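Local atomic coordinates of putative uncharacterized protein (Streptococcus mutans, PDB entry 3BGK), a protein that probably dehydrates the S-form of NAD(P)HX, a damaged hydrate of NAD(P)H, at the expense of ADP, restoring the usable cofactor. Residues Tyr70-Val82 and Val91-Leu105. Numbering follows the deposited sequence.
Sequences YGGAIIMAALACV and VATHKDNITALHSHL
Ile75 and Ala78 of helix 71-82 pack on Leu101 and Leu105 within a three-layer alpha/beta sandwich. Helix 71-83 is the crossover of the beta-alpha-beta unit between parallel strands 60-64 and 88-93. Segment 71-82 runs antiparallel to strand segment 91-93 and crosses helix 98-104 at -31°, their axes 9.7 Å apart. Apolar packing dominates. Ile75 divides its branches: CD1 reaches the start of helix 98-104, 3.8 Å from Ala100 CB, while CG2, anti to the backbone N, lies 3.6 Å from His104 CD2. The Leu101 side chain slides past that of Ile75 in the opposite direction, and its CD1 touches Ala78 CB. At the far end Leu105 spreads its two methyls, CD1 against Leu79 CD2, and Leu105 CD2 against Ala78 CB and, at 3.6 Å, Val82 CG2. Towards the sheet, Ile74 CG1 lies against Val91 CG1 at 3.6 Å. His104 also ties the contact to the tetramer, its NE2 hydrogen-bonded to His102 O of a neighbouring subunit. The polar corner lies at the start of helix 71-83, beside Ala73, a predicted NAD(P)HX-binding residue. Asn97, with CG anti to its own N (chi1 -179°), turns the face of its amide to Gly71, whose CA lies above the amide plane, 3.4 Å from Asn97 OD1. Its ND2 also makes a long, weak hydrogen bond to Gly71 O (3.5 Å). Thr93 OG1, which also bonds to Gly65 O, fixes the turn of this amide: Asn97 ND2 donates to it at 2.9 Å (N-H...O angle 164°), nearly in the amide plane.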
loop_
_atom_site.group_PDB
_atom_site.type_symbol
_atom_site.label_atom_id
_atom_site.label_comp_id
_atom_site.label_asym_id
_atom_site.label_seq_id
_atom_site.Cartn_x
_atom_site.Cartn_y
_atom_site.Cartn_z
ATOM N N TYR A 70 17.000 -0.735 8.491
ATOM C CA TYR A 70 16.954 -1.572 7.278
ATOM C C TYR A 70 15.690 -2.444 7.148
ATOM O O TYR A 70 15.755 -3.613 6.734
ATOM C CB TYR A 70 18.240 -2.401 7.161
ATOM C CG TYR A 70 19.483 -1.589 7.457
ATOM C CD1 TYR A 70 20.173 -1.747 8.658
ATOM C CD2 TYR A 70 19.946 -0.637 6.551
ATOM C CE1 TYR A 70 21.308 -0.987 8.942
ATOM C CE2 TYR A 70 21.072 0.133 6.828
ATOM C CZ TYR A 70 21.746 -0.046 8.024
ATOM O OH TYR A 70 22.864 0.709 8.291
ATOM N N GLY A 71 14.542 -1.853 7.475
ATOM C CA GLY A 71 13.252 -2.541 7.405
ATOM C C GLY A 71 12.879 -3.101 6.041
ATOM O O GLY A 71 12.482 -4.265 5.930
ATOM N N GLY A 72 13.008 -2.280 5.000
ATOM C CA GLY A 72 12.651 -2.689 3.634
ATOM C C GLY A 72 13.259 -4.013 3.187
ATOM O O GLY A 72 12.633 -4.777 2.442
ATOM N N ALA A 73 14.479 -4.280 3.651
ATOM C CA ALA A 73 15.204 -5.514 3.341
ATOM C C ALA A 73 14.443 -6.774 3.753
ATOM O O ALA A 73 14.374 -7.740 2.988
ATOM C CB ALA A 73 16.588 -5.491 3.987
ATOM N N ILE A 74 13.873 -6.767 4.958
ATOM C CA ILE A 74 13.135 -7.930 5.443
ATOM C C ILE A 74 11.767 -8.026 4.764
ATOM O O ILE A 74 11.237 -9.123 4.604
ATOM C CB ILE A 74 13.019 -7.966 6.983
ATOM C CG1 ILE A 74 12.920 -9.411 7.494
ATOM C CG2 ILE A 74 11.828 -7.133 7.478
ATOM C CD1 ILE A 74 14.154 -10.283 7.258
ATOM N N ILE A 75 11.216 -6.879 4.360
ATOM C CA ILE A 75 9.974 -6.828 3.601
ATOM C C ILE A 75 10.179 -7.432 2.214
ATOM O O ILE A 75 9.283 -8.092 1.681
ATOM C CB ILE A 75 9.422 -5.382 3.460
ATOM C CG1 ILE A 75 9.053 -4.804 4.831
ATOM C CG2 ILE A 75 8.213 -5.354 2.531
ATOM C CD1 ILE A 75 8.697 -3.308 4.820
HETATM N N MSE A 76 11.356 -7.216 1.634
HETATM C CA MSE A 76 11.634 -7.710 0.285
HETATM C C MSE A 76 11.986 -9.186 0.275
HETATM O O MSE A 76 11.632 -9.906 -0.659
HETATM C CB MSE A 76 12.711 -6.874 -0.394
HETATM C CG MSE A 76 12.182 -5.542 -0.879
HETATM SE SE MSE A 76 13.538 -4.423 -1.698
HETATM C CE MSE A 76 14.732 -4.108 -0.180
ATOM N N ALA A 77 12.664 -9.641 1.323
ATOM C CA ALA A 77 12.900 -11.067 1.504
ATOM C C ALA A 77 11.582 -11.787 1.812
ATOM O O ALA A 77 11.310 -12.854 1.261
ATOM C CB ALA A 77 13.921 -11.302 2.595
ATOM N N ALA A 78 10.758 -11.189 2.671
ATOM C CA ALA A 78 9.443 -11.746 2.986
ATOM C C ALA A 78 8.582 -11.899 1.733
ATOM O O ALA A 78 8.047 -12.977 1.474
ATOM C CB ALA A 78 8.734 -10.902 4.022
ATOM N N LEU A 79 8.463 -10.818 0.960
ATOM C CA LEU A 79 7.728 -10.825 -0.304
ATOM C C LEU A 79 8.188 -11.947 -1.226
ATOM O O LEU A 79 7.362 -12.656 -1.795
ATOM C CB LEU A 79 7.849 -9.474 -1.019
ATOM C CG LEU A 79 6.893 -8.347 -0.609
ATOM C CD1 LEU A 79 7.286 -7.040 -1.293
ATOM C CD2 LEU A 79 5.438 -8.695 -0.923
ATOM N N ALA A 80 9.501 -12.113 -1.362
ATOM C CA ALA A 80 10.042 -13.166 -2.208
ATOM C C ALA A 80 9.717 -14.554 -1.665
ATOM O O ALA A 80 9.364 -15.461 -2.424
ATOM C CB ALA A 80 11.537 -12.999 -2.379
ATOM N N CYS A 81 9.820 -14.706 -0.348
ATOM C CA CYS A 81 9.631 -16.001 0.294
ATOM C C CYS A 81 8.203 -16.508 0.162
ATOM O O CYS A 81 7.989 -17.688 -0.119
ATOM C CB CYS A 81 10.032 -15.942 1.768
ATOM S SG CYS A 81 10.099 -17.567 2.543
ATOM N N VAL A 82 7.233 -15.613 0.362
ATOM C CA VAL A 82 5.813 -15.967 0.257
ATOM C C VAL A 82 5.480 -16.286 -1.191
ATOM O O VAL A 82 4.837 -17.299 -1.489
ATOM C CB VAL A 82 4.880 -14.847 0.794
ATOM C CG1 VAL A 82 3.416 -15.233 0.625
ATOM C CG2 VAL A 82 5.156 -14.583 2.258
ATOM N N VAL A 91 7.960 -13.401 10.346
ATOM C CA VAL A 91 9.017 -12.399 10.344
ATOM C C VAL A 91 9.276 -11.862 11.755
ATOM O O VAL A 91 8.352 -11.402 12.435
ATOM C CB VAL A 91 8.673 -11.219 9.404
ATOM C CG1 VAL A 91 9.888 -10.316 9.213
ATOM C CG2 VAL A 91 8.165 -11.719 8.052
ATOM N N ALA A 92 10.531 -11.947 12.186
ATOM C CA ALA A 92 10.989 -11.303 13.409
ATOM C C ALA A 92 11.704 -10.017 13.009
ATOM O O ALA A 92 12.789 -10.047 12.414
ATOM C CB ALA A 92 11.926 -12.222 14.184
ATOM N N THR A 93 11.098 -8.883 13.327
ATOM C CA THR A 93 11.571 -7.622 12.790
ATOM C C THR A 93 11.413 -6.492 13.806
ATOM O O THR A 93 10.944 -6.713 14.931
ATOM C CB THR A 93 10.886 -7.307 11.416
ATOM O OG1 THR A 93 11.431 -6.109 10.861
ATOM C CG2 THR A 93 9.371 -7.159 11.548
ATOM N N HIS A 94 11.828 -5.287 13.428
ATOM C CA HIS A 94 11.667 -4.153 14.314
ATOM C C HIS A 94 10.186 -3.791 14.468
ATOM O O HIS A 94 9.457 -3.654 13.485
ATOM C CB HIS A 94 12.492 -2.952 13.836
ATOM C CG HIS A 94 12.473 -1.793 14.784
ATOM N ND1 HIS A 94 13.247 -1.750 15.926
ATOM C CD2 HIS A 94 11.769 -0.637 14.766
ATOM C CE1 HIS A 94 13.022 -0.618 16.570
ATOM N NE2 HIS A 94 12.128 0.075 15.888
ATOM N N LYS A 95 9.764 -3.673 15.724
ATOM C CA LYS A 95 8.459 -3.149 16.129
ATOM C C LYS A 95 7.866 -2.120 15.146
ATOM O O LYS A 95 6.734 -2.286 14.685
ATOM C CB LYS A 95 8.613 -2.563 17.544
ATOM C CG LYS A 95 7.495 -1.676 18.075
ATOM C CD LYS A 95 8.013 -0.847 19.262
ATOM N N ASP A 96 8.635 -1.079 14.818
ATOM C CA ASP A 96 8.169 0.026 13.947
ATOM C C ASP A 96 8.167 -0.293 12.439
ATOM O O ASP A 96 7.920 0.582 11.614
ATOM C CB ASP A 96 9.002 1.298 14.198
ATOM C CG ASP A 96 9.038 1.712 15.674
ATOM O OD1 ASP A 96 9.903 2.544 16.031
ATOM O OD2 ASP A 96 8.213 1.216 16.476
ATOM N N ASN A 97 8.436 -1.550 12.091
ATOM C CA ASN A 97 8.547 -1.978 10.700
ATOM C C ASN A 97 7.465 -2.997 10.323
ATOM O O ASN A 97 7.319 -3.366 9.151
ATOM C CB ASN A 97 9.948 -2.551 10.457
ATOM C CG ASN A 97 10.161 -3.000 9.031
ATOM O OD1 ASN A 97 9.943 -2.244 8.084
ATOM N ND2 ASN A 97 10.602 -4.240 8.871
ATOM N N ILE A 98 6.708 -3.435 11.325
ATOM C CA ILE A 98 5.643 -4.427 11.135
ATOM C C ILE A 98 4.488 -3.889 10.277
ATOM O O ILE A 98 3.953 -4.621 9.433
ATOM C CB ILE A 98 5.131 -4.976 12.497
ATOM C CG1 ILE A 98 6.204 -5.860 13.142
ATOM C CG2 ILE A 98 3.820 -5.763 12.327
ATOM C CD1 ILE A 98 6.149 -5.911 14.654
ATOM N N THR A 99 4.120 -2.623 10.482
ATOM C CA THR A 99 3.031 -1.999 9.724
ATOM C C THR A 99 3.336 -1.965 8.224
ATOM O O THR A 99 2.479 -2.306 7.393
ATOM C CB THR A 99 2.724 -0.564 10.222
ATOM O OG1 THR A 99 2.365 -0.605 11.604
ATOM C CG2 THR A 99 1.568 0.056 9.442
ATOM N N ALA A 100 4.552 -1.537 7.892
ATOM C CA ALA A 100 5.008 -1.461 6.508
ATOM C C ALA A 100 5.065 -2.845 5.866
ATOM O O ALA A 100 4.672 -3.010 4.710
ATOM C CB ALA A 100 6.362 -0.763 6.428
ATOM N N LEU A 101 5.528 -3.838 6.623
ATOM C CA LEU A 101 5.541 -5.220 6.148
ATOM C C LEU A 101 4.130 -5.675 5.804
ATOM O O LEU A 101 3.899 -6.256 4.738
ATOM C CB LEU A 101 6.151 -6.179 7.177
ATOM C CG LEU A 101 6.087 -7.665 6.777
ATOM C CD1 LEU A 101 7.313 -8.102 6.002
ATOM C CD2 LEU A 101 5.888 -8.544 7.974
ATOM N N HIS A 102 3.187 -5.406 6.704
ATOM C CA HIS A 102 1.806 -5.835 6.483
ATOM C C HIS A 102 1.082 -5.052 5.407
ATOM O O HIS A 102 0.126 -5.561 4.817
ATOM C CB HIS A 102 1.009 -5.866 7.778
ATOM C CG HIS A 102 1.261 -7.092 8.586
ATOM N ND1 HIS A 102 1.243 -7.095 9.961
ATOM C CD2 HIS A 102 1.568 -8.355 8.209
ATOM C CE1 HIS A 102 1.513 -8.309 10.400
ATOM N NE2 HIS A 102 1.706 -9.096 9.356
ATOM N N SER A 103 1.547 -3.836 5.130
ATOM C CA SER A 103 1.022 -3.085 3.997
ATOM C C SER A 103 1.266 -3.877 2.716
ATOM O O SER A 103 0.413 -3.904 1.837
ATOM C CB SER A 103 1.640 -1.684 3.904
ATOM O OG SER A 103 3.001 -1.736 3.495
ATOM N N HIS A 104 2.422 -4.535 2.635
ATOM C CA HIS A 104 2.807 -5.320 1.456
ATOM C C HIS A 104 2.292 -6.744 1.510
ATOM O O HIS A 104 1.967 -7.331 0.472
ATOM C CB HIS A 104 4.332 -5.389 1.333
ATOM C CG HIS A 104 4.964 -4.107 0.905
ATOM N ND1 HIS A 104 5.093 -3.750 -0.420
ATOM C CD2 HIS A 104 5.505 -3.095 1.625
ATOM C CE1 HIS A 104 5.685 -2.572 -0.500
ATOM N NE2 HIS A 104 5.942 -2.150 0.725
ATOM N N LEU A 105 2.235 -7.287 2.726
ATOM C CA LEU A 105 2.163 -8.738 2.943
ATOM C C LEU A 105 1.447 -9.130 4.250
ATOM O O LEU A 105 2.098 -9.495 5.235
ATOM C CB LEU A 105 3.587 -9.312 2.920
ATOM C CG LEU A 105 3.852 -10.803 2.711
ATOM C CD1 LEU A 105 3.587 -11.231 1.264
ATOM C CD2 LEU A 105 5.283 -11.085 3.098
#